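Side-chain contacts in thioesterase (Pseudomonas aeruginosa, PDB 2O5U), which probably hydrolyses fatty acyl-CoA thioesters and belongs to the 4-hydroxybenzoyl-CoA thioesterase family: residues 47-52 with 117-122; 97-102 with 138-143. All coordinates share one frame; numbering follows the deposited sequence.

Interaction 1 (47-52 with 117-122)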
# COMPACT_ATOMS: atom_id res chain seq x y z
N THR A 47 -3.65 0.06 -17.43
CA THR A 47 -3.06 -1.03 -18.23
C THR A 47 -3.60 -0.99 -19.67
O THR A 47 -2.82 -0.95 -20.64
CB THR A 47 -3.28 -2.40 -17.53
OG1 THR A 47 -2.68 -2.37 -16.22
CG2 THR A 47 -2.65 -3.56 -18.36
N TYR A 48 -4.93 -0.94 -19.78
CA TYR A 48 -5.61 -0.78 -21.05
C TYR A 48 -5.20 0.49 -21.85
O TYR A 48 -4.81 0.38 -23.02
CB TYR A 48 -7.11 -0.80 -20.85
CG TYR A 48 -7.85 -0.81 -22.16
CD1 TYR A 48 -8.04 -2.01 -22.86
CD2 TYR A 48 -8.37 0.38 -22.69
CE1 TYR A 48 -8.72 -2.01 -24.09
CE2 TYR A 48 -9.03 0.40 -23.89
CZ TYR A 48 -9.22 -0.80 -24.59
OH TYR A 48 -9.89 -0.71 -25.80
N LEU A 49 -5.24 1.67 -21.21
CA LEU A 49 -4.94 2.96 -21.88
C LEU A 49 -3.53 2.98 -22.44
O LEU A 49 -3.30 3.47 -23.58
CB LEU A 49 -5.11 4.15 -20.92
CG LEU A 49 -6.44 4.49 -20.23
CD1 LEU A 49 -6.30 5.66 -19.28
CD2 LEU A 49 -7.54 4.74 -21.20
N ILE A 50 -2.58 2.43 -21.67
CA ILE A 50 -1.21 2.31 -22.13
C ILE A 50 -1.07 1.30 -23.27
O ILE A 50 -0.56 1.62 -24.36
CB ILE A 50 -0.20 1.96 -20.95
CG1 ILE A 50 -0.14 3.11 -19.91
CG2 ILE A 50 1.22 1.59 -21.55
CD1 ILE A 50 0.45 2.70 -18.50
N GLU A 51 -1.48 0.06 -23.01
CA GLU A 51 -1.29 -1.01 -24.00
C GLU A 51 -2.12 -0.84 -25.26
O GLU A 51 -1.62 -1.15 -26.38
CB GLU A 51 -1.59 -2.40 -23.40
CG GLU A 51 -0.63 -2.75 -22.25
CD GLU A 51 -0.85 -4.15 -21.69
OE1 GLU A 51 -1.96 -4.67 -21.93
OE2 GLU A 51 0.11 -4.69 -21.05
N ARG A 52 -3.36 -0.37 -25.12
CA ARG A 52 -4.24 -0.27 -26.26
C ARG A 52 -4.40 1.16 -26.79
O ARG A 52 -4.65 1.34 -28.00
CB ARG A 52 -5.59 -0.91 -25.96
CG ARG A 52 -5.52 -2.47 -26.06
N PHE A 117 -15.39 4.90 -11.89
CA PHE A 117 -14.67 6.12 -11.65
C PHE A 117 -14.60 6.96 -12.91
O PHE A 117 -14.77 6.42 -14.00
CB PHE A 117 -13.30 5.87 -10.98
CG PHE A 117 -12.18 5.47 -11.90
CD1 PHE A 117 -11.38 6.46 -12.53
CD2 PHE A 117 -11.88 4.12 -12.11
CE1 PHE A 117 -10.27 6.11 -13.36
CE2 PHE A 117 -10.80 3.74 -12.92
CZ PHE A 117 -9.98 4.76 -13.56
N VAL A 118 -14.35 8.25 -12.71
CA VAL A 118 -14.27 9.24 -13.79
C VAL A 118 -12.84 9.80 -13.89
O VAL A 118 -12.27 10.33 -12.92
CB VAL A 118 -15.29 10.40 -13.64
CG1 VAL A 118 -15.15 11.47 -14.77
CG2 VAL A 118 -16.71 9.87 -13.54
N HIS A 119 -12.29 9.69 -15.09
CA HIS A 119 -11.15 10.47 -15.52
C HIS A 119 -11.60 11.77 -16.18
O HIS A 119 -12.55 11.78 -17.01
CB HIS A 119 -10.29 9.70 -16.56
CG HIS A 119 -9.19 8.86 -15.98
ND1 HIS A 119 -8.64 7.80 -16.66
CD2 HIS A 119 -8.50 8.97 -14.82
CE1 HIS A 119 -7.67 7.27 -15.93
NE2 HIS A 119 -7.56 7.96 -14.81
N VAL A 120 -10.89 12.85 -15.84
CA VAL A 120 -10.84 14.07 -16.70
C VAL A 120 -9.39 14.22 -17.13
O VAL A 120 -8.45 14.08 -16.33
CB VAL A 120 -11.27 15.38 -15.95
CG1 VAL A 120 -11.16 16.60 -16.91
CG2 VAL A 120 -12.71 15.28 -15.44
N PHE A 121 -9.20 14.52 -18.40
CA PHE A 121 -7.91 14.62 -19.00
C PHE A 121 -7.45 16.09 -19.01
O PHE A 121 -8.20 17.01 -19.40
CB PHE A 121 -7.87 13.91 -20.37
CG PHE A 121 -7.80 12.42 -20.23
CD1 PHE A 121 -8.98 11.65 -20.12
CD2 PHE A 121 -6.56 11.79 -20.03
CE1 PHE A 121 -8.93 10.24 -19.93
CE2 PHE A 121 -6.50 10.38 -19.82
CZ PHE A 121 -7.69 9.60 -19.77
N VAL A 122 -6.23 16.30 -18.54
CA VAL A 122 -5.74 17.63 -18.39
C VAL A 122 -4.33 17.76 -18.91
O VAL A 122 -3.56 16.77 -18.95
CB VAL A 122 -5.76 18.13 -16.88
CG1 VAL A 122 -7.17 18.23 -16.31
CG2 VAL A 122 -4.82 17.34 -16.01

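Interaction 2 (97-102 with 138-143)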
# COMPACT_ATOMS: atom_id res chain seq x y z
N VAL A 97 -14.33 10.69 -19.11
CA VAL A 97 -14.72 9.33 -19.41
C VAL A 97 -15.10 8.67 -18.06
O VAL A 97 -14.41 8.81 -17.04
CB VAL A 97 -13.60 8.54 -20.25
CG1 VAL A 97 -12.29 8.45 -19.53
CG2 VAL A 97 -14.07 7.11 -20.69
N GLN A 98 -16.26 8.01 -18.07
CA GLN A 98 -16.70 7.23 -16.89
C GLN A 98 -16.52 5.74 -17.19
O GLN A 98 -17.13 5.22 -18.13
CB GLN A 98 -18.16 7.51 -16.55
CG GLN A 98 -18.66 6.85 -15.16
CD GLN A 98 -20.06 6.20 -15.21
OE1 GLN A 98 -20.85 6.46 -16.10
NE2 GLN A 98 -20.35 5.31 -14.23
N TYR A 99 -15.71 5.06 -16.36
CA TYR A 99 -15.53 3.60 -16.41
C TYR A 99 -16.48 2.89 -15.44
O TYR A 99 -16.78 3.41 -14.35
CB TYR A 99 -14.10 3.24 -16.03
CG TYR A 99 -13.01 4.07 -16.68
CD1 TYR A 99 -12.45 5.18 -16.05
CD2 TYR A 99 -12.59 3.77 -17.96
CE1 TYR A 99 -11.42 5.93 -16.70
CE2 TYR A 99 -11.62 4.49 -18.60
CZ TYR A 99 -11.03 5.56 -17.97
OH TYR A 99 -10.05 6.24 -18.63
N GLU A 100 -17.01 1.74 -15.88
CA GLU A 100 -17.56 0.72 -14.96
C GLU A 100 -16.61 -0.48 -14.83
O GLU A 100 -16.19 -1.01 -15.82
CB GLU A 100 -18.85 0.22 -15.52
CG GLU A 100 -19.93 1.27 -15.68
CD GLU A 100 -20.64 1.61 -14.37
OE1 GLU A 100 -20.58 0.83 -13.36
OE2 GLU A 100 -21.30 2.64 -14.36
N LEU A 101 -16.33 -0.94 -13.60
CA LEU A 101 -15.44 -2.06 -13.36
C LEU A 101 -16.10 -3.02 -12.36
O LEU A 101 -16.93 -2.61 -11.54
CB LEU A 101 -14.13 -1.56 -12.75
CG LEU A 101 -13.09 -1.06 -13.80
CD1 LEU A 101 -12.67 0.32 -13.55
CD2 LEU A 101 -11.96 -1.95 -13.96
N ALA A 102 -15.74 -4.29 -12.44
CA ALA A 102 -16.17 -5.28 -11.45
C ALA A 102 -15.00 -6.26 -11.27
O ALA A 102 -14.24 -6.53 -12.21
CB ALA A 102 -17.49 -5.97 -11.89
N ASP A 138 -10.11 6.35 -29.30
CA ASP A 138 -10.38 5.18 -30.16
C ASP A 138 -10.41 3.91 -29.32
O ASP A 138 -11.30 3.11 -29.45
CB ASP A 138 -9.30 5.03 -31.23
CG ASP A 138 -9.46 6.02 -32.37
OD1 ASP A 138 -10.54 6.66 -32.46
OD2 ASP A 138 -8.50 6.13 -33.15
N ALA A 139 -9.44 3.77 -28.44
CA ALA A 139 -9.36 2.62 -27.51
C ALA A 139 -10.52 2.59 -26.52
O ALA A 139 -11.08 1.50 -26.20
CB ALA A 139 -8.02 2.64 -26.79
N LEU A 140 -10.87 3.76 -25.99
CA LEU A 140 -11.99 3.86 -25.04
C LEU A 140 -13.33 3.56 -25.74
O LEU A 140 -14.23 2.95 -25.16
CB LEU A 140 -12.06 5.25 -24.42
CG LEU A 140 -10.89 5.64 -23.51
CD1 LEU A 140 -10.94 7.14 -23.22
CD2 LEU A 140 -11.05 4.74 -22.24
N ALA A 141 -13.48 4.03 -26.97
CA ALA A 141 -14.66 3.78 -27.73
C ALA A 141 -14.90 2.27 -27.92
O ALA A 141 -16.03 1.83 -27.88
CB ALA A 141 -14.63 4.54 -29.11
N ALA A 142 -13.85 1.50 -28.10
CA ALA A 142 -13.99 0.05 -28.19
C ALA A 142 -14.51 -0.63 -26.88
O ALA A 142 -14.85 -1.82 -26.91
CB ALA A 142 -12.70 -0.58 -28.66
N LEU A 143 -14.61 0.11 -25.78
CA LEU A 143 -15.14 -0.47 -24.51
C LEU A 143 -16.55 -0.01 -24.16
O LEU A 143 -17.07 -0.41 -23.15
CB LEU A 143 -14.19 -0.20 -23.30
CG LEU A 143 -12.81 -0.79 -23.56
CD1 LEU A 143 -11.95 -0.69 -22.33
CD2 LEU A 143 -12.84 -2.28 -24.05

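Interaction 1 (47-52 with 117-122)
L49 meets H119 and F121 with a single methyl group. Its CD1 lies 4.0 Å from CE1 of H119, and ND1 of the same imidazole is almost as near, so this corner of the ring receives the leucine. The methyl also lies 4.2 Å from CZ of F121, the far end of the phenyl group. In both cases CD1 comes up to the edge of the ring, close to its plane, and not over a face. Leucine and histidine extend from opposite directions, and the backbones stay well apart, with 11.6 Å between CA of L49 and CA of H119. The two side chains bridge this gap together; the extended second torsion of the leucine (chi2 176°) carries CD1 outward from the helix to meet the imidazole.

Around this methyl, the strand residues are held in turn. F117 comes over one face of the imidazole, with its CE1 3.6 Å above the plane and over the ring centre, while CD2 of H119 lies in the plane of the F117 ring at its edge. V45 and N46, one turn earlier on the helix, also touch the histidine, whose buried ND1 is hydrogen-bonded to the hydroxyl of Y99, and V97 packs on F121 from the neighbouring strand. On the helix, T47 and I50 meet F79 of the second subunit.

F117, H119 and F121, alternate residues of strand 113-123, thus all present their side chains to helix 34-53. The packing joins this long helix to the concave side of the antiparallel sheet curled around it, the defining feature of the hot-dog fold.

Interaction 2 (97-102 with 138-143)
L140 leaves the helix with CG beside its backbone N (chi1 -67°) and CD1 extended (chi2 168°), a shape that sets its two methyls against V97 and Y99. V97 holds CG2 anti to its own N, with CG1 in the crowded position between N and the carbonyl carbon (chi1 60°), and both methyls thereby face the leucine. The two aliphatic side chains meet tip to tip: CD1 of L140 is 4.0 Å from CG2 and 4.1 Å from CG1 of V97, while CD2 of L140 is 4.1 Å from the same CG2.

The other half of the contact belongs to Y99. Its CB does not point at the helix, but the long ring carries the hydroxyl end close to it. CD2 of L140 approaches the ring at its edge, near the ring plane, lying 3.7 Å from CE2 and 4.0 Å from OH of Y99. Of the two leucine methyls, CD1 thus meets the valine alone, while CD2 lies between the valine and the tyrosine edge.

L140 is also covered by L92 of strand 83-92, and I132 packs against V97. Further on, N of L143 is bonded to O of L140 at 2.9 Å, and L143 packs against L87 and Y48. Helix 134-141 is in this way laid against strands 83-92 and 96-105 near the end of the chain.

All the direct contacts across the two segments are van der Waals contacts between buried side chains. The phenolic oxygen, though next to a methyl, has its polar partner in ND1 of H119, so a buried hydrogen bond is bordered by hydrocarbon, a setting that would tend to strengthen it.

Interactions 1 and 2 have centres about 8 Å apart and form one continuous buried layer. They share an edge: CD2 of L49 lies 3.7 Å from CD2 of L140, so the leucines of the two helices touch each other as well as the sheet. Y99 OH and H119 ND1, 2.9 Å apart, tie the aromatic groups of the two contacts together across neighbouring strands, whose backbones pair through Y99 N and F117 O at 2.9 Å. The helices are linked directly too, Y48 OH lying 2.5 Å from A139 O, a probable hydrogen bond. Interaction 1 therefore packs the central helix into the sheet, while interaction 2 closes the adjoining side with the C-terminal helix.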